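Local coordinates for protein Sqt1 (Chaetomium thermophilum, PDB 4ZOY) that probably captures a ribosomal protein while it is still being translated, acting as a dedicated WD40-repeat chaperone in ribosome biogenesis, at residues Ile142-Pro147 against Leu205-Glu210; Ile157-Ser162 against Trp167-Asp172; Tyr186-Gly191 against Gly233-Ser238; Glu212-Tyr217 against Val264-Ala269; Ile273-Leu278 against Pro341-Gly346. All coordinates share one frame; numbering follows the deposited sequence.

Contact 1. Residues Ile142-Pro147 against Leu205-Glu210; sequences INWFAP and LATVSE
Trp144 meets Thr207 through atoms CZ2 and CH2 of its six-membered ring, approached obliquely, and this is the tight part of the contact. The methyl CG2 of Thr207 sits 3.6 Å from Trp144 CZ2 and 3.7 Å from Trp144 CH2, while the two side chains cross at about a right angle. The indole bridges a backbone gap of 10.4 Å between the CA atoms of Trp144 and Thr207. It does so with CG placed between its own backbone N and carbonyl carbon (chi1 56°). On the Thr207 side, the rotation that turns CG2 to the indole sends OG1 to other partners, His189 NE2 and Tyr217 OH, so this buried hydroxyl is satisfied without Trp144. Packing slackens toward Leu205, whose CD1 stays 4.4 Å from Trp144 CH2. Toward Asn143 and the exposed Glu210 the segments part, and Asn143 ND2 bonds instead to Cys193 O. Strands 142-147 and 204-209 belong to neighbouring four-stranded sheets, consistent with blade-to-blade packing in a WD40 propeller. Trp144 also touches Ala158 of its own sheet and Cys193 on strand 193-198, while Val208 packs on strand 252-257 of the next sheet.

Contact 2. Residues Ile157-Ser162 against Trp167-Asp172; sequences IALGAS and WVFTLD
Leu159 forms the apolar centre, its two methyls shared between two aromatics of the facing strand. CD2 comes to the edge of the Phe169 ring, near its plane, 3.6 Å from CE2. CD1 of Leu159 lies 3.9 Å from CD1 of Trp167, the two side chains side by side, pointing the same way. The fork reaches both because CG stands between the backbone N and carbonyl carbon (chi1 68°). Were Leu159 cut back to an alanine, the Phe169 edge and Trp167 would probably lose their shared neighbour, opening a gap beside Met114. On the opposite face, Ala158 CB lies 4.2 Å from Val168 CG2, in a non-hydrogen-bonded pair. Outward from the side chains, two antiparallel hydrogen-bonded pairs fix the register: Ile157 and Phe169 exchange two bonds of 2.8 Å between N and O, nearly straight at 167° and 169°, and Leu159 with Trp167 exchanges two more. At the polar margin, Trp167 NE1 bonds to Ser165 OG and Thr170 OG1 to Thr156 OG1. Backbone groups of the two pairs are thus satisfied inside the hairpin, those of Ala158, Gly160 and Val168 by flanking strands, while Leu159 and Phe169 pack on Met114 of strand 114-120.

Contact 3. Residues Tyr186-Gly191 against Gly233-Ser238; sequences YFLHTG and GQTVVS
Thr235, whose methyl touches Leu188, has its OG1 gripped by two hydroxyls: Ser238 OG at 2.6 Å from Thr235 OG1, and Thr230 OG1. The same rotation, with OG1 between the backbone N and the carbonyl carbon (chi1 70°), turns CG2 of Thr235 to Leu188 CD1, tip to tip at 3.5 Å. Gln234 carries the polar half. Its extended chain slides past Tyr186 in the opposite direction and sets the amide at the ring edge, NE2 lying 3.3 Å from Tyr186 CD1 with ring and amide planes 66° apart. The amide oxygen OE1 accepts a water at 2.7 Å, and the same water receives the backbone N of Phe187 at 2.9 Å. A second water links Tyr186 OH, 2.7 Å away, to the backbone O of Gln234. With a leucine in place of Gln234, the water on Phe187 N is likely to lose its OE1 mate. Segment 186-191 leaves the last strand of one sheet toward strand 193-198 of the next, and 233-238 carries most of that next sheet's last strand, 235-239. Direct touches are van der Waals and polar linkage passes through water, implying a partly hydrated join between neighbouring WD40 blades.

Contact 4. Residues Glu212-Tyr217 against Val264-Ala269; sequences ESLHVY and VAVGGA
Leu214 and Val266 mark the nearest backbone approach, with CA atoms 7.9 Å apart, too far for the strands to pair, so the segments meet through side chains alone. They lie in adjacent four-stranded antiparallel sheets: strand 214-218 is third in its sheet and strand 263-268 second in the next, an arrangement that fits two successive blades of a WD40 beta-propeller. The alternation along each strand decides who takes part. Leu214 and Val216 turn toward the other blade, as do Val264 and Val266, whereas Ala265 turns away. Leu214 is the main wedge. Its CG stands opposite the backbone N (chi1 159°), which carries the branched end across the gap between the sheets. CD1 of Leu214 rests against CG1 of Val266 at 3.8 Å. The other methyl, CD2, reaches tip to tip toward Val264 and stops 4.1 Å from its CG1. Leu214 is also packed by Phe246 from a loop, Val208 from the neighbouring strand of its own sheet, and Val276 from strand 273-277; Val264 and Val266 both lean on Val255. With every touching residue buried and aliphatic, the contact between these side chains is apolar. His215 and Tyr217 occupy the other side of strand 214-218, where Tyr217 stacks on the ring of Tyr186. The two methyls of Leu214 converge on one carbon of Val266: CD2 also lies 4.1 Å from CG1.

Contact 5. Residues Ile273-Leu278 against Pro341-Gly346; sequences IKIVGL and PILAAG
Ile273, Ile275, Leu343 and Ala345 meet without a flat group among them; the aromatic rings of the neighbourhood come from elsewhere, Phe355 touching Ile273, Phe361 touching Ile275 and Phe336 touching Leu343. Between the two segments the contact is made by methyl groups. CD1 of Ile273 ends 3.6 Å from CB of Ala345, carried there by an outstretched CG1 branch (chi2 164°), while the small alanine lets the CA atoms of Ile273 and Ala345 come to 8.6 Å. Two residues along each strand, Ile275 and Leu343 reach toward each other tip to tip, with Ile275 CD1 4.0 Å from Leu343 CD2. Here both partners are long, and the CA atoms of Ile275 and Leu343 stand 10.5 Å apart. Strand 273-277 is the third of its antiparallel sheet and strand 342-347 the second of the following one, consistent with adjacent blades of a WD40 propeller whose facing surfaces are filled by alternate aliphatic residues. Ala344, between the two contacting residues of its strand, turns away from the other blade. Lys274, between Ile273 and Ile275, sends NZ instead to Arg245 O and Ser323 OG. Ala345 also packs on Ile331 and Leu334 of strand 331-336.

How the contacts relate
From the N terminus, contact 1 opens at 142-147 and closes a 57-residue loop at 205-210, tying one sheet to the next. Contact 2, a hairpin of only four intervening residues, lies wholly within that span. Contact 3 starts inside the same span, at 186-191, but closes beyond it at 233-238, so it crosses contact 1. It also crosses contact 4, which starts at 212-217 and reaches 264-269 in the following sheet. Contact 5 follows in series, reaching the sheet after that. Contacts 1, 4 and 5 thus join four successive sheets pairwise; contact 3, linking the loop after strand 180-186 to strand 235-239, spans the same two sheets as contact 1, and contact 2 holds one sheet together.

Contact 1. Residues Ile142-Pro147 against Leu205-Glu210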
# COMPACT_ATOMS: atom_id res chain seq x y z
N ILE A 142 12.03 2.81 -8.80
CA ILE A 142 10.66 3.04 -8.35
C ILE A 142 10.39 2.38 -7.00
O ILE A 142 10.55 1.17 -6.85
CB ILE A 142 9.66 2.52 -9.37
CG1 ILE A 142 9.76 3.35 -10.66
CG2 ILE A 142 8.24 2.59 -8.81
CD1 ILE A 142 9.07 2.73 -11.85
N ASN A 143 9.93 3.16 -6.02
CA ASN A 143 9.69 2.66 -4.67
C ASN A 143 8.25 2.24 -4.40
O ASN A 143 8.01 1.34 -3.59
CB ASN A 143 10.11 3.71 -3.64
CG ASN A 143 11.61 3.86 -3.56
OD1 ASN A 143 12.34 2.95 -3.96
ND2 ASN A 143 12.08 4.99 -3.05
N TRP A 144 7.30 2.88 -5.08
CA TRP A 144 5.89 2.60 -4.84
C TRP A 144 5.03 3.16 -5.97
O TRP A 144 5.45 4.08 -6.67
CB TRP A 144 5.42 3.18 -3.49
CG TRP A 144 5.65 4.67 -3.33
CD1 TRP A 144 6.72 5.26 -2.72
CD2 TRP A 144 4.83 5.74 -3.82
NE1 TRP A 144 6.60 6.63 -2.77
CE2 TRP A 144 5.45 6.95 -3.45
CE3 TRP A 144 3.61 5.79 -4.51
CZ2 TRP A 144 4.92 8.19 -3.78
CZ3 TRP A 144 3.08 7.03 -4.83
CH2 TRP A 144 3.73 8.21 -4.47
N PHE A 145 3.85 2.57 -6.13
CA PHE A 145 2.78 3.06 -7.00
C PHE A 145 1.55 3.38 -6.17
O PHE A 145 1.29 2.69 -5.18
CB PHE A 145 2.33 2.02 -8.02
CG PHE A 145 3.26 1.80 -9.17
CD1 PHE A 145 4.16 2.77 -9.58
CD2 PHE A 145 3.19 0.62 -9.88
CE1 PHE A 145 5.00 2.54 -10.68
CE2 PHE A 145 4.01 0.39 -10.96
CZ PHE A 145 4.91 1.35 -11.37
N ALA A 146 0.75 4.34 -6.61
CA ALA A 146 -0.57 4.54 -6.02
C ALA A 146 -1.52 5.04 -7.10
O ALA A 146 -1.28 6.10 -7.67
CB ALA A 146 -0.52 5.52 -4.85
N PRO A 147 -2.58 4.27 -7.40
CA PRO A 147 -3.53 4.75 -8.40
C PRO A 147 -4.40 5.86 -7.83
O PRO A 147 -4.77 5.84 -6.66
CB PRO A 147 -4.36 3.50 -8.72
CG PRO A 147 -4.32 2.69 -7.44
CD PRO A 147 -2.92 2.93 -6.88
N LEU A 205 -2.08 14.48 -3.25
CA LEU A 205 -1.18 13.34 -3.15
C LEU A 205 -0.15 13.64 -2.08
O LEU A 205 0.65 14.57 -2.22
CB LEU A 205 -0.50 13.07 -4.50
CG LEU A 205 0.58 12.00 -4.53
CD1 LEU A 205 0.01 10.62 -4.19
CD2 LEU A 205 1.25 11.99 -5.90
N ALA A 206 -0.17 12.86 -1.00
CA ALA A 206 0.76 13.05 0.10
C ALA A 206 1.91 12.06 0.01
O ALA A 206 1.67 10.86 -0.08
CB ALA A 206 0.04 12.89 1.43
N THR A 207 3.13 12.57 0.01
CA THR A 207 4.30 11.70 -0.05
C THR A 207 5.31 12.06 1.03
O THR A 207 5.39 13.21 1.49
CB THR A 207 4.98 11.72 -1.43
OG1 THR A 207 5.57 13.00 -1.67
CG2 THR A 207 3.96 11.40 -2.53
N VAL A 208 6.07 11.06 1.44
CA VAL A 208 7.05 11.22 2.51
C VAL A 208 8.40 10.67 2.10
O VAL A 208 8.50 9.92 1.13
CB VAL A 208 6.60 10.53 3.81
CG1 VAL A 208 5.37 11.22 4.36
CG2 VAL A 208 6.33 9.04 3.57
N SER A 209 9.43 11.05 2.85
CA SER A 209 10.81 10.76 2.47
C SER A 209 11.68 10.41 3.66
O SER A 209 11.41 10.83 4.79
CB SER A 209 11.41 11.97 1.73
OG SER A 209 12.79 11.84 1.48
N GLU A 210 12.72 9.62 3.38
CA GLU A 210 13.80 9.37 4.34
C GLU A 210 14.41 10.66 4.88
O GLU A 210 14.96 10.67 5.97
CB GLU A 210 14.90 8.51 3.70
CG GLU A 210 14.50 7.08 3.46
CD GLU A 210 15.62 6.22 2.89
OE1 GLU A 210 16.78 6.70 2.82
OE2 GLU A 210 15.33 5.07 2.51

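Contact 2. Residues Ile157-Ser162 against Trp167-Asp172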
# COMPACT_ATOMS: atom_id res chain seq x y z
N ILE A 157 -1.95 7.39 -12.33
CA ILE A 157 -1.12 6.71 -11.34
C ILE A 157 0.01 7.61 -10.86
O ILE A 157 0.56 8.40 -11.63
CB ILE A 157 -0.54 5.38 -11.92
CG1 ILE A 157 0.27 4.60 -10.89
CG2 ILE A 157 0.32 5.64 -13.15
CD1 ILE A 157 1.06 3.47 -11.50
N ALA A 158 0.35 7.48 -9.58
CA ALA A 158 1.51 8.15 -9.03
C ALA A 158 2.57 7.14 -8.67
O ALA A 158 2.27 5.98 -8.35
CB ALA A 158 1.13 8.95 -7.79
N LEU A 159 3.81 7.60 -8.69
CA LEU A 159 4.92 6.83 -8.15
C LEU A 159 5.89 7.74 -7.41
O LEU A 159 5.93 8.95 -7.64
CB LEU A 159 5.64 6.07 -9.27
CG LEU A 159 6.42 6.86 -10.33
CD1 LEU A 159 7.82 7.29 -9.87
CD2 LEU A 159 6.50 5.99 -11.60
N GLY A 160 6.68 7.14 -6.53
CA GLY A 160 7.77 7.85 -5.89
C GLY A 160 9.05 7.09 -6.12
O GLY A 160 9.01 5.86 -6.25
N ALA A 161 10.17 7.80 -6.17
CA ALA A 161 11.44 7.19 -6.57
C ALA A 161 12.58 7.42 -5.59
O ALA A 161 12.46 8.22 -4.65
CB ALA A 161 11.84 7.70 -7.96
N SER A 162 13.70 6.74 -5.81
CA SER A 162 14.85 6.81 -4.91
C SER A 162 15.53 8.18 -4.91
O SER A 162 16.23 8.53 -3.95
CB SER A 162 15.87 5.73 -5.26
OG SER A 162 16.41 5.91 -6.56
N TRP A 167 6.17 11.28 -9.51
CA TRP A 167 5.62 11.43 -10.86
C TRP A 167 4.16 11.02 -10.88
O TRP A 167 3.77 10.02 -10.27
CB TRP A 167 6.43 10.58 -11.85
CG TRP A 167 7.85 11.03 -11.98
CD1 TRP A 167 8.85 10.90 -11.05
CD2 TRP A 167 8.44 11.71 -13.10
NE1 TRP A 167 10.01 11.45 -11.52
CE2 TRP A 167 9.79 11.95 -12.78
CE3 TRP A 167 7.96 12.13 -14.35
CZ2 TRP A 167 10.66 12.61 -13.66
CZ3 TRP A 167 8.83 12.77 -15.22
CH2 TRP A 167 10.16 13.00 -14.87
N VAL A 168 3.35 11.79 -11.60
CA VAL A 168 1.96 11.42 -11.82
C VAL A 168 1.73 11.27 -13.32
O VAL A 168 2.01 12.20 -14.08
CB VAL A 168 0.98 12.46 -11.23
CG1 VAL A 168 -0.45 12.04 -11.47
CG2 VAL A 168 1.26 12.66 -9.73
N PHE A 169 1.26 10.10 -13.74
CA PHE A 169 1.05 9.80 -15.15
C PHE A 169 -0.41 9.51 -15.40
O PHE A 169 -1.08 8.93 -14.55
CB PHE A 169 1.85 8.58 -15.61
CG PHE A 169 3.33 8.70 -15.44
CD1 PHE A 169 4.10 9.33 -16.40
CD2 PHE A 169 3.96 8.15 -14.32
CE1 PHE A 169 5.48 9.44 -16.25
CE2 PHE A 169 5.33 8.25 -14.17
CZ PHE A 169 6.10 8.89 -15.13
N THR A 170 -0.88 9.86 -16.60
CA THR A 170 -2.20 9.42 -17.01
C THR A 170 -2.07 8.56 -18.26
O THR A 170 -1.32 8.90 -19.18
CB THR A 170 -3.16 10.61 -17.23
OG1 THR A 170 -3.45 11.19 -15.95
CG2 THR A 170 -4.46 10.14 -17.83
N LEU A 171 -2.76 7.42 -18.25
CA LEU A 171 -2.67 6.42 -19.31
C LEU A 171 -3.86 6.63 -20.22
O LEU A 171 -4.99 6.26 -19.90
CB LEU A 171 -2.63 5.01 -18.70
CG LEU A 171 -1.52 4.89 -17.64
CD1 LEU A 171 -1.39 3.46 -17.10
CD2 LEU A 171 -0.17 5.37 -18.16
N ASP A 172 -3.61 7.29 -21.35
CA ASP A 172 -4.67 7.78 -22.22
C ASP A 172 -4.17 7.93 -23.66
O ASP A 172 -3.09 8.48 -23.90
CB ASP A 172 -5.21 9.11 -21.69
CG ASP A 172 -6.33 9.70 -22.55
OD1 ASP A 172 -6.69 9.12 -23.61
OD2 ASP A 172 -6.87 10.75 -22.14

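Contact 3. Residues Tyr186-Gly191 against Gly233-Ser238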
# COMPACT_ATOMS: atom_id res chain seq x y z
N TYR A 186 7.46 16.05 -9.63
CA TYR A 186 7.86 16.85 -8.48
C TYR A 186 9.22 16.43 -7.96
O TYR A 186 9.53 15.24 -7.92
CB TYR A 186 6.87 16.71 -7.34
CG TYR A 186 5.45 17.11 -7.63
CD1 TYR A 186 5.11 18.45 -7.79
CD2 TYR A 186 4.44 16.16 -7.70
CE1 TYR A 186 3.80 18.82 -8.04
CE2 TYR A 186 3.14 16.52 -7.95
CZ TYR A 186 2.82 17.85 -8.11
OH TYR A 186 1.51 18.20 -8.34
N PHE A 187 10.02 17.41 -7.53
CA PHE A 187 11.37 17.17 -7.06
C PHE A 187 11.63 17.90 -5.76
O PHE A 187 12.66 18.56 -5.59
CB PHE A 187 12.39 17.60 -8.14
CG PHE A 187 12.14 16.96 -9.47
CD1 PHE A 187 12.64 15.70 -9.74
CD2 PHE A 187 11.40 17.61 -10.44
CE1 PHE A 187 12.40 15.09 -10.96
CE2 PHE A 187 11.16 17.01 -11.66
CZ PHE A 187 11.66 15.75 -11.92
N LEU A 188 10.71 17.76 -4.82
CA LEU A 188 10.79 18.48 -3.56
C LEU A 188 11.52 17.69 -2.47
O LEU A 188 12.32 18.27 -1.73
CB LEU A 188 9.40 18.89 -3.08
CG LEU A 188 8.68 19.89 -4.00
CD1 LEU A 188 7.35 20.32 -3.41
CD2 LEU A 188 9.56 21.10 -4.27
N HIS A 189 11.25 16.39 -2.36
CA HIS A 189 12.04 15.56 -1.43
C HIS A 189 13.50 15.56 -1.87
O HIS A 189 13.78 15.59 -3.06
CB HIS A 189 11.54 14.11 -1.40
CG HIS A 189 10.13 13.93 -0.93
ND1 HIS A 189 9.66 14.38 0.28
CD2 HIS A 189 9.10 13.27 -1.51
CE1 HIS A 189 8.40 14.03 0.42
NE2 HIS A 189 8.03 13.35 -0.65
N THR A 190 14.41 15.48 -0.90
CA THR A 190 15.85 15.47 -1.20
C THR A 190 16.51 14.13 -0.91
O THR A 190 17.71 13.96 -1.11
CB THR A 190 16.62 16.57 -0.41
OG1 THR A 190 16.73 16.20 0.97
CG2 THR A 190 15.91 17.91 -0.52
N GLY A 191 15.72 13.18 -0.42
CA GLY A 191 16.16 11.81 -0.24
C GLY A 191 15.06 10.89 -0.76
O GLY A 191 14.01 11.38 -1.18
N GLY A 233 4.00 26.84 -4.81
CA GLY A 233 3.01 26.79 -5.87
C GLY A 233 2.52 25.38 -6.17
O GLY A 233 1.53 25.20 -6.88
N GLN A 234 3.20 24.39 -5.62
CA GLN A 234 2.90 23.00 -5.98
C GLN A 234 2.15 22.23 -4.89
O GLN A 234 1.38 21.33 -5.20
CB GLN A 234 4.20 22.25 -6.30
CG GLN A 234 4.91 22.72 -7.55
CD GLN A 234 6.13 21.88 -7.88
OE1 GLN A 234 7.07 21.76 -7.08
NE2 GLN A 234 6.12 21.28 -9.06
N THR A 235 2.38 22.58 -3.63
CA THR A 235 1.80 21.80 -2.53
C THR A 235 0.79 22.58 -1.71
O THR A 235 0.82 23.80 -1.69
CB THR A 235 2.88 21.30 -1.56
OG1 THR A 235 3.42 22.42 -0.83
CG2 THR A 235 4.01 20.59 -2.30
N VAL A 236 -0.08 21.85 -1.01
CA VAL A 236 -0.97 22.48 -0.03
C VAL A 236 -0.41 22.40 1.39
O VAL A 236 -0.83 23.15 2.27
CB VAL A 236 -2.37 21.85 -0.00
CG1 VAL A 236 -3.05 22.00 -1.36
CG2 VAL A 236 -2.31 20.38 0.41
N VAL A 237 0.52 21.47 1.58
CA VAL A 237 1.30 21.29 2.81
C VAL A 237 2.72 20.91 2.43
O VAL A 237 2.93 20.03 1.59
CB VAL A 237 0.72 20.18 3.73
CG1 VAL A 237 1.69 19.85 4.87
CG2 VAL A 237 -0.63 20.57 4.28
N SER A 238 3.69 21.58 3.03
CA SER A 238 5.09 21.21 2.91
C SER A 238 5.73 21.35 4.29
O SER A 238 5.79 22.45 4.84
CB SER A 238 5.83 22.10 1.89
OG SER A 238 5.51 21.72 0.56
O HOH W 1 1.11 20.89 -8.06
O HOH W 2 9.17 20.21 -7.90

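Contact 4. Residues Glu212-Tyr217 against Val264-Ala269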
# COMPACT_ATOMS: atom_id res chain seq x y z
N GLU A 212 12.91 13.16 5.90
CA GLU A 212 11.99 13.61 6.95
C GLU A 212 10.92 14.59 6.46
O GLU A 212 10.12 15.08 7.25
CB GLU A 212 12.77 14.20 8.15
CG GLU A 212 13.73 13.16 8.73
CD GLU A 212 14.72 13.70 9.75
OE1 GLU A 212 14.42 14.72 10.40
OE2 GLU A 212 15.79 13.08 9.91
N SER A 213 10.88 14.85 5.15
CA SER A 213 9.87 15.78 4.63
C SER A 213 8.55 15.11 4.21
O SER A 213 8.51 13.92 3.84
CB SER A 213 10.43 16.59 3.45
OG SER A 213 10.83 15.77 2.37
N LEU A 214 7.49 15.90 4.31
CA LEU A 214 6.15 15.58 3.82
C LEU A 214 5.73 16.65 2.84
O LEU A 214 5.80 17.83 3.17
CB LEU A 214 5.14 15.52 4.97
CG LEU A 214 3.65 15.68 4.66
CD1 LEU A 214 3.09 14.43 3.97
CD2 LEU A 214 2.83 15.98 5.91
N HIS A 215 5.30 16.26 1.65
CA HIS A 215 4.72 17.20 0.70
C HIS A 215 3.38 16.66 0.24
O HIS A 215 3.24 15.46 -0.03
CB HIS A 215 5.64 17.44 -0.49
CG HIS A 215 6.94 18.07 -0.10
ND1 HIS A 215 7.02 19.40 0.27
CD2 HIS A 215 8.18 17.56 0.03
CE1 HIS A 215 8.27 19.68 0.59
NE2 HIS A 215 9.00 18.58 0.46
N VAL A 216 2.39 17.54 0.17
CA VAL A 216 1.07 17.15 -0.28
C VAL A 216 0.75 17.95 -1.54
O VAL A 216 0.48 19.15 -1.46
CB VAL A 216 0.01 17.36 0.81
CG1 VAL A 216 -1.33 16.85 0.32
CG2 VAL A 216 0.42 16.63 2.10
N TYR A 217 0.79 17.28 -2.69
CA TYR A 217 0.73 17.96 -3.98
C TYR A 217 -0.67 18.23 -4.46
O TYR A 217 -1.55 17.38 -4.36
CB TYR A 217 1.47 17.15 -5.05
CG TYR A 217 2.81 16.63 -4.61
CD1 TYR A 217 3.92 17.46 -4.55
CD2 TYR A 217 2.94 15.31 -4.22
CE1 TYR A 217 5.15 16.96 -4.12
CE2 TYR A 217 4.15 14.81 -3.80
CZ TYR A 217 5.25 15.64 -3.75
OH TYR A 217 6.44 15.12 -3.31
N VAL A 264 -3.71 14.06 7.24
CA VAL A 264 -2.76 13.06 6.79
C VAL A 264 -1.94 12.61 8.00
O VAL A 264 -1.58 13.42 8.86
CB VAL A 264 -1.85 13.62 5.66
CG1 VAL A 264 -1.10 14.87 6.10
CG2 VAL A 264 -0.88 12.55 5.16
N ALA A 265 -1.71 11.29 8.08
CA ALA A 265 -0.81 10.72 9.09
C ALA A 265 0.47 10.29 8.42
O ALA A 265 0.44 9.67 7.35
CB ALA A 265 -1.46 9.53 9.77
N VAL A 266 1.61 10.63 9.03
CA VAL A 266 2.90 10.14 8.56
C VAL A 266 3.55 9.34 9.68
O VAL A 266 3.37 9.64 10.86
CB VAL A 266 3.86 11.27 8.09
CG1 VAL A 266 3.21 12.06 6.97
CG2 VAL A 266 4.23 12.20 9.25
N GLY A 267 4.26 8.29 9.30
CA GLY A 267 4.88 7.41 10.27
C GLY A 267 6.34 7.26 9.94
O GLY A 267 6.73 7.22 8.77
N GLY A 268 7.17 7.19 10.97
CA GLY A 268 8.59 7.14 10.73
C GLY A 268 9.40 6.46 11.80
O GLY A 268 8.90 5.62 12.54
N ALA A 269 10.67 6.84 11.87
CA ALA A 269 11.61 6.23 12.79
C ALA A 269 11.20 6.41 14.25
O ALA A 269 10.48 7.35 14.60
CB ALA A 269 13.01 6.81 12.57

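Contact 5. Residues Ile273-Leu278 against Pro341-Gly346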
# COMPACT_ATOMS: atom_id res chain seq x y z
N ILE A 273 4.65 9.09 14.94
CA ILE A 273 3.57 9.38 14.03
C ILE A 273 3.21 10.85 14.18
O ILE A 273 3.13 11.36 15.30
CB ILE A 273 2.32 8.52 14.31
CG1 ILE A 273 2.65 7.04 14.18
CG2 ILE A 273 1.18 8.91 13.36
CD1 ILE A 273 1.62 6.14 14.78
N LYS A 274 3.01 11.55 13.07
CA LYS A 274 2.53 12.93 13.10
C LYS A 274 1.21 13.03 12.34
O LYS A 274 1.07 12.45 11.26
CB LYS A 274 3.55 13.89 12.48
CG LYS A 274 4.93 13.88 13.12
CD LYS A 274 4.90 14.61 14.44
CE LYS A 274 6.25 14.55 15.14
NZ LYS A 274 6.23 15.39 16.39
N ILE A 275 0.25 13.76 12.91
CA ILE A 275 -1.04 14.02 12.27
C ILE A 275 -1.06 15.48 11.81
O ILE A 275 -0.86 16.38 12.63
CB ILE A 275 -2.22 13.77 13.23
CG1 ILE A 275 -2.10 12.39 13.89
CG2 ILE A 275 -3.55 13.90 12.48
CD1 ILE A 275 -2.04 11.22 12.91
N VAL A 276 -1.29 15.70 10.52
CA VAL A 276 -1.22 17.04 9.93
C VAL A 276 -2.53 17.36 9.22
O VAL A 276 -3.10 16.51 8.53
CB VAL A 276 -0.05 17.15 8.93
CG1 VAL A 276 -0.02 18.53 8.28
CG2 VAL A 276 1.27 16.87 9.62
N GLY A 277 -3.03 18.58 9.40
CA GLY A 277 -4.26 18.97 8.74
C GLY A 277 -4.10 19.24 7.25
O GLY A 277 -3.06 19.73 6.79
N LEU A 278 -5.16 18.92 6.51
CA LEU A 278 -5.23 19.18 5.07
C LEU A 278 -6.38 20.13 4.77
O LEU A 278 -7.37 20.14 5.50
CB LEU A 278 -5.45 17.89 4.29
CG LEU A 278 -4.37 16.82 4.40
CD1 LEU A 278 -4.86 15.60 3.62
CD2 LEU A 278 -3.03 17.33 3.90
N PRO A 341 -13.75 5.45 13.77
CA PRO A 341 -12.85 6.58 14.04
C PRO A 341 -11.54 6.12 14.65
O PRO A 341 -11.21 6.45 15.79
CB PRO A 341 -13.66 7.43 15.01
CG PRO A 341 -14.48 6.44 15.77
CD PRO A 341 -14.84 5.37 14.76
N ILE A 342 -10.80 5.33 13.88
CA ILE A 342 -9.53 4.80 14.37
C ILE A 342 -8.45 4.82 13.31
O ILE A 342 -8.72 4.79 12.10
CB ILE A 342 -9.66 3.35 14.92
CG1 ILE A 342 -10.18 2.40 13.83
CG2 ILE A 342 -10.56 3.30 16.17
CD1 ILE A 342 -10.28 0.95 14.30
N LEU A 343 -7.21 4.87 13.78
CA LEU A 343 -6.01 4.80 12.97
C LEU A 343 -5.16 3.66 13.50
O LEU A 343 -4.92 3.58 14.71
CB LEU A 343 -5.23 6.11 13.03
CG LEU A 343 -3.81 6.13 12.45
CD1 LEU A 343 -3.84 6.05 10.91
CD2 LEU A 343 -3.03 7.36 12.93
N ALA A 344 -4.71 2.77 12.60
CA ALA A 344 -3.82 1.66 12.97
C ALA A 344 -2.42 1.88 12.43
O ALA A 344 -2.23 2.34 11.30
CB ALA A 344 -4.38 0.34 12.44
N ALA A 345 -1.41 1.52 13.23
CA ALA A 345 -0.01 1.70 12.86
C ALA A 345 0.77 0.41 13.12
O ALA A 345 0.71 -0.13 14.23
CB ALA A 345 0.59 2.85 13.64
N GLY A 346 1.49 -0.07 12.12
CA GLY A 346 2.31 -1.27 12.28
C GLY A 346 3.77 -0.89 12.34
O GLY A 346 4.24 -0.07 11.55